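Local coordinates for protein sialidase B (Streptococcus pneumoniae serotype 4, PDB 4XJW) that cleaves terminal sialic acid residues from oligosaccharides, glycoproteins and glycolipids, and acts as an intramolecular trans-sialidase, at residues D224-N238 with K277-S290. The protein carries 1 engineered substitution. Residues are numbered along the deposited sequence; the frame is centred on the assembly and turned at random.
Sequences DARYGGTHDSKSKIN and KNSQISGSASFIDS. With DMS (dimethyl sulfoxide), chain C.
Gln280 extends away from its own backbone nitrogen (chi1 -176°) and crosses Lys234 at about a right angle, while Lys234, its CG wedged between N and the carbonyl carbon (chi1 59°), runs out extended, so that NZ makes a weak hydrogen bond to Ser282 OG. The contact lies in the sialidase beta-propeller, where the loop joining strands 219-226 and 237-244 of one sheet meets the loop leading into strand 286-294, and the start of that strand, in the next sheet. The first loop carries Asp232, the probable proton acceptor. A glutamine suits its place because the two N-H groups of NE2 are shared among three acceptors, Lys234 O (2.8 Å), Asp232 O (3.2 Å) and a water that also binds Ser233 O; the bonds to the carbonyls are therefore bent and weak, but probably help to hold the backbone on both sides of the cis peptide between Ser233 and Lys234. Farther along, small serines allow close approach, Ser233 OG lying 2.7 Å from Ser286 OG in a hydrogen bond. Between the sheets, Phe287 N gives a nearly straight bond (172°) to Ile237 O. Ile281 is apolar and points toward the 224-238 loop, setting CD1 on Gly228 CA, where the absence of a side chain leaves room for it. Arg226 grips Asp224 OD2 side-on through NE and NH2 and reaches Asp232 OD1 through NH1 (2.8 Å), a network that probably helps to position Asp232; its side chain lies about 4 Å from that of Arg207, which probably binds substrate. Asp224 also reaches the adjoining sheet: the syn lone pair of its OD1 receives Asp289 N at 3.1 Å.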
loop_
_atom_site.group_PDB
_atom_site.type_symbol
_atom_site.label_atom_id
_atom_site.label_comp_id
_atom_site.label_asym_id
_atom_site.label_seq_id
_atom_site.Cartn_x
_atom_site.Cartn_y
_atom_site.Cartn_z
ATOM N N ASP A 224 -4.243 -0.910 -4.913
ATOM C CA ASP A 224 -5.422 -1.323 -4.152
ATOM C C ASP A 224 -5.890 -0.128 -3.333
ATOM O O ASP A 224 -5.138 0.374 -2.497
ATOM C CB ASP A 224 -5.058 -2.411 -3.136
ATOM C CG ASP A 224 -4.931 -3.809 -3.726
ATOM O OD1 ASP A 224 -4.628 -3.999 -4.921
ATOM O OD2 ASP A 224 -5.101 -4.753 -2.922
ATOM N N ALA A 225 -7.114 0.328 -3.588
ATOM C CA ALA A 225 -7.777 1.323 -2.769
ATOM C C ALA A 225 -8.524 0.492 -1.719
ATOM O O ALA A 225 -9.525 -0.152 -2.034
ATOM C CB ALA A 225 -8.745 2.145 -3.614
ATOM N N ARG A 226 -8.012 0.474 -0.492
ATOM C CA ARG A 226 -8.532 -0.434 0.522
ATOM C C ARG A 226 -9.394 0.323 1.527
ATOM O O ARG A 226 -8.938 1.276 2.178
ATOM C CB ARG A 226 -7.383 -1.191 1.198
ATOM C CG ARG A 226 -6.563 -2.054 0.231
ATOM C CD ARG A 226 -5.894 -3.221 0.942
ATOM N NE ARG A 226 -5.238 -4.114 -0.010
ATOM C CZ ARG A 226 -4.552 -5.195 0.335
ATOM N NH1 ARG A 226 -4.427 -5.518 1.619
ATOM N NH2 ARG A 226 -4.000 -5.950 -0.604
ATOM N N TYR A 227 -10.652 -0.097 1.642
ATOM C CA TYR A 227 -11.620 0.674 2.420
ATOM C C TYR A 227 -11.719 0.246 3.882
ATOM O O TYR A 227 -11.881 1.102 4.751
ATOM C CB TYR A 227 -13.000 0.668 1.736
ATOM C CG TYR A 227 -12.962 1.349 0.395
ATOM C CD1 TYR A 227 -12.528 0.662 -0.741
ATOM C CD2 TYR A 227 -13.318 2.691 0.266
ATOM C CE1 TYR A 227 -12.458 1.294 -1.976
ATOM C CE2 TYR A 227 -13.250 3.337 -0.975
ATOM C CZ TYR A 227 -12.824 2.623 -2.083
ATOM O OH TYR A 227 -12.749 3.232 -3.317
ATOM N N GLY A 228 -11.616 -1.061 4.126
ATOM C CA GLY A 228 -11.786 -1.641 5.453
ATOM C C GLY A 228 -10.460 -1.816 6.168
ATOM O O GLY A 228 -10.046 -2.937 6.509
ATOM N N GLY A 229 -9.779 -0.701 6.414
ATOM C CA GLY A 229 -8.422 -0.763 6.925
ATOM C C GLY A 229 -7.497 -1.316 5.850
ATOM O O GLY A 229 -7.861 -1.360 4.674
ATOM N N THR A 230 -6.313 -1.769 6.249
ATOM C CA THR A 230 -5.318 -2.275 5.299
ATOM C C THR A 230 -5.431 -3.770 5.000
ATOM O O THR A 230 -4.647 -4.295 4.210
ATOM C CB THR A 230 -3.894 -1.939 5.748
ATOM O OG1 THR A 230 -3.715 -2.352 7.112
ATOM C CG2 THR A 230 -3.625 -0.447 5.626
ATOM N N HIS A 231 -6.406 -4.449 5.619
ATOM C CA HIS A 231 -6.553 -5.902 5.470
ATOM C C HIS A 231 -6.661 -6.376 4.015
ATOM O O HIS A 231 -7.319 -5.733 3.182
ATOM C CB HIS A 231 -7.804 -6.408 6.190
ATOM C CG HIS A 231 -7.809 -6.185 7.666
ATOM N ND1 HIS A 231 -6.753 -6.526 8.485
ATOM C CD2 HIS A 231 -8.769 -5.680 8.482
ATOM C CE1 HIS A 231 -7.055 -6.232 9.738
ATOM N NE2 HIS A 231 -8.276 -5.721 9.760
ATOM N N ASP A 232 -6.041 -7.517 3.719
ATOM C CA ASP A 232 -6.300 -8.197 2.458
ATOM C C ASP A 232 -7.765 -8.643 2.429
ATOM O O ASP A 232 -8.433 -8.678 3.470
ATOM C CB ASP A 232 -5.459 -9.472 2.304
ATOM C CG ASP A 232 -3.961 -9.224 2.249
ATOM O OD1 ASP A 232 -3.518 -8.067 2.216
ATOM O OD2 ASP A 232 -3.218 -10.238 2.263
ATOM N N SER A 233 -8.247 -9.034 1.256
ATOM C CA SER A 233 -9.557 -9.676 1.124
ATOM C C SER A 233 -9.678 -10.850 2.111
ATOM O O SER A 233 -8.673 -11.507 2.372
ATOM C CB SER A 233 -9.740 -10.184 -0.303
ATOM O OG SER A 233 -9.642 -9.116 -1.231
ATOM N N LYS A 234 -10.866 -11.136 2.666
ATOM C CA LYS A 234 -12.130 -10.461 2.373
ATOM C C LYS A 234 -12.128 -9.021 2.894
ATOM O O LYS A 234 -11.649 -8.741 3.993
ATOM C CB LYS A 234 -13.286 -11.247 3.021
ATOM C CG LYS A 234 -13.162 -11.380 4.539
ATOM C CD LYS A 234 -14.214 -12.301 5.154
ATOM C CE LYS A 234 -14.005 -12.387 6.664
ATOM N NZ LYS A 234 -15.173 -12.940 7.407
ATOM N N SER A 235 -12.635 -8.111 2.074
ATOM C CA SER A 235 -12.761 -6.714 2.466
ATOM C C SER A 235 -13.556 -5.992 1.386
ATOM O O SER A 235 -14.134 -6.632 0.500
ATOM C CB SER A 235 -11.378 -6.076 2.588
ATOM O OG SER A 235 -11.446 -4.832 3.259
ATOM N N LYS A 236 -13.586 -4.663 1.452
ATOM C CA LYS A 236 -13.931 -3.870 0.276
ATOM C C LYS A 236 -12.638 -3.252 -0.226
ATOM O O LYS A 236 -11.963 -2.488 0.489
ATOM C CB LYS A 236 -14.962 -2.770 0.544
ATOM C CG LYS A 236 -15.251 -1.987 -0.746
ATOM C CD LYS A 236 -16.172 -0.785 -0.549
ATOM C CE LYS A 236 -16.261 0.008 -1.855
ATOM N NZ LYS A 236 -16.737 -0.833 -3.000
ATOM N N ILE A 237 -12.275 -3.622 -1.447
ATOM C CA ILE A 237 -11.106 -3.063 -2.108
ATOM C C ILE A 237 -11.431 -2.855 -3.579
ATOM O O ILE A 237 -12.040 -3.729 -4.198
ATOM C CB ILE A 237 -9.896 -4.023 -2.018
ATOM C CG1 ILE A 237 -9.600 -4.409 -0.568
ATOM C CG2 ILE A 237 -8.677 -3.407 -2.724
ATOM C CD1 ILE A 237 -8.635 -5.594 -0.432
ATOM N N ASN A 238 -11.039 -1.697 -4.124
ATOM C CA ASN A 238 -11.142 -1.418 -5.559
ATOM C C ASN A 238 -9.731 -1.253 -6.125
ATOM O O ASN A 238 -8.798 -1.013 -5.373
ATOM C CB ASN A 238 -11.921 -0.111 -5.802
ATOM C CG ASN A 238 -13.417 -0.222 -5.502
ATOM O OD1 ASN A 238 -14.024 -1.278 -5.648
ATOM N ND2 ASN A 238 -14.019 0.898 -5.104
ATOM N N LYS A 277 -8.770 -4.087 16.030
ATOM C CA LYS A 277 -7.987 -3.918 14.788
ATOM C C LYS A 277 -8.149 -5.044 13.753
ATOM O O LYS A 277 -7.941 -4.813 12.569
ATOM C CB LYS A 277 -6.499 -3.643 15.062
ATOM C CG LYS A 277 -5.702 -4.838 15.550
ATOM C CD LYS A 277 -4.338 -4.412 16.095
ATOM C CE LYS A 277 -3.560 -5.634 16.598
ATOM N NZ LYS A 277 -2.282 -5.279 17.271
ATOM N N ASN A 278 -8.532 -6.250 14.166
ATOM C CA ASN A 278 -8.814 -7.313 13.196
ATOM C C ASN A 278 -10.219 -7.304 12.603
ATOM O O ASN A 278 -10.565 -8.188 11.793
ATOM C CB ASN A 278 -8.506 -8.697 13.776
ATOM C CG ASN A 278 -7.031 -8.950 13.908
ATOM O OD1 ASN A 278 -6.218 -8.330 13.219
ATOM N ND2 ASN A 278 -6.668 -9.869 14.799
ATOM N N SER A 279 -11.016 -6.307 12.982
ATOM C CA SER A 279 -12.309 -6.101 12.346
ATOM C C SER A 279 -12.109 -6.049 10.842
ATOM O O SER A 279 -11.180 -5.388 10.344
ATOM C CB SER A 279 -12.976 -4.810 12.814
ATOM O OG SER A 279 -13.268 -4.875 14.204
ATOM N N GLN A 280 -12.972 -6.750 10.122
ATOM C CA GLN A 280 -12.777 -6.944 8.698
ATOM C C GLN A 280 -14.123 -6.960 7.993
ATOM O O GLN A 280 -15.019 -7.687 8.403
ATOM C CB GLN A 280 -12.047 -8.272 8.495
ATOM C CG GLN A 280 -11.677 -8.595 7.078
ATOM C CD GLN A 280 -10.803 -9.833 6.986
ATOM O OE1 GLN A 280 -10.876 -10.718 7.840
ATOM N NE2 GLN A 280 -9.952 -9.890 5.960
ATOM N N ILE A 281 -14.275 -6.146 6.950
ATOM C CA ILE A 281 -15.508 -6.112 6.183
ATOM C C ILE A 281 -15.706 -7.491 5.570
ATOM O O ILE A 281 -14.849 -7.984 4.840
ATOM C CB ILE A 281 -15.474 -5.055 5.066
ATOM C CG1 ILE A 281 -15.251 -3.654 5.644
ATOM C CG2 ILE A 281 -16.780 -5.120 4.249
ATOM C CD1 ILE A 281 -15.256 -2.517 4.599
ATOM N N SER A 282 -16.826 -8.125 5.886
ATOM C CA SER A 282 -16.970 -9.547 5.613
ATOM C C SER A 282 -18.047 -9.930 4.608
ATOM O O SER A 282 -18.183 -11.108 4.280
ATOM C CB SER A 282 -17.174 -10.314 6.920
ATOM O OG SER A 282 -16.048 -10.188 7.764
ATOM N N GLY A 283 -18.799 -8.951 4.108
ATOM C CA GLY A 283 -19.842 -9.230 3.135
ATOM C C GLY A 283 -19.658 -8.577 1.772
ATOM O O GLY A 283 -20.567 -8.620 0.942
ATOM N N SER A 284 -18.483 -7.994 1.537
ATOM C CA SER A 284 -18.200 -7.252 0.304
ATOM C C SER A 284 -17.390 -8.041 -0.700
ATOM O O SER A 284 -16.502 -8.817 -0.337
ATOM C CB SER A 284 -17.444 -5.966 0.628
ATOM O OG SER A 284 -17.162 -5.227 -0.556
ATOM N N ALA A 285 -17.697 -7.833 -1.978
ATOM C CA ALA A 285 -16.820 -8.298 -3.054
ATOM C C ALA A 285 -15.602 -7.368 -3.105
ATOM O O ALA A 285 -15.641 -6.242 -2.595
ATOM C CB ALA A 285 -17.571 -8.305 -4.377
ATOM N N SER A 286 -14.509 -7.836 -3.698
ATOM C CA SER A 286 -13.316 -7.009 -3.779
ATOM C C SER A 286 -12.423 -7.405 -4.947
ATOM O O SER A 286 -12.557 -8.490 -5.518
ATOM C CB SER A 286 -12.523 -7.057 -2.471
ATOM O OG SER A 286 -12.077 -8.386 -2.189
ATOM N N PHE A 287 -11.516 -6.498 -5.295
ATOM C CA PHE A 287 -10.408 -6.814 -6.194
ATOM C C PHE A 287 -9.138 -6.692 -5.382
ATOM O O PHE A 287 -9.099 -5.957 -4.404
ATOM C CB PHE A 287 -10.347 -5.850 -7.376
ATOM C CG PHE A 287 -11.606 -5.816 -8.201
ATOM C CD1 PHE A 287 -12.631 -4.923 -7.888
ATOM C CD2 PHE A 287 -11.758 -6.658 -9.297
ATOM C CE1 PHE A 287 -13.791 -4.881 -8.658
ATOM C CE2 PHE A 287 -12.920 -6.633 -10.066
ATOM C CZ PHE A 287 -13.939 -5.741 -9.736
ATOM N N ILE A 288 -8.094 -7.411 -5.764
ATOM C CA ILE A 288 -6.861 -7.331 -4.989
ATOM C C ILE A 288 -5.677 -7.726 -5.860
ATOM O O ILE A 288 -5.799 -8.638 -6.665
ATOM C CB ILE A 288 -6.976 -8.184 -3.696
ATOM C CG1 ILE A 288 -5.658 -8.184 -2.905
ATOM C CG2 ILE A 288 -7.451 -9.614 -4.029
ATOM C CD1 ILE A 288 -5.813 -8.701 -1.474
ATOM N N ASP A 289 -4.557 -7.002 -5.721
ATOM C CA ASP A 289 -3.305 -7.313 -6.436
ATOM C C ASP A 289 -3.393 -7.091 -7.939
ATOM O O ASP A 289 -3.798 -7.978 -8.690
ATOM C CB ASP A 289 -2.805 -8.741 -6.131
ATOM C CG ASP A 289 -2.395 -8.919 -4.684
ATOM O OD1 ASP A 289 -2.339 -7.911 -3.947
ATOM O OD2 ASP A 289 -2.135 -10.071 -4.267
ATOM N N SER A 290 -2.996 -5.903 -8.375
ATOM C CA SER A 290 -3.080 -5.557 -9.785
ATOM C C SER A 290 -1.732 -5.583 -10.484
ATOM O O SER A 290 -0.673 -5.503 -9.841
ATOM C CB SER A 290 -3.752 -4.192 -9.979
ATOM O OG SER A 290 -2.965 -3.136 -9.448
HETATM S S DMS C . -0.899 -9.021 -1.076
HETATM O O DMS C . -2.197 -8.323 -1.371
HETATM C C1 DMS C . -0.327 -8.463 0.554
HETATM C C2 DMS C . -1.314 -10.731 -0.636
HETATM O O HOH W 1 -2.700 -3.354 -6.752
HETATM O O HOH W 2 -11.749 -4.950 6.060
HETATM O O HOH W 3 -8.129 -12.205 5.106
HETATM O O HOH W 4 -13.850 -9.775 -0.496
HETATM O O HOH W 5 -18.132 -3.316 -2.425
#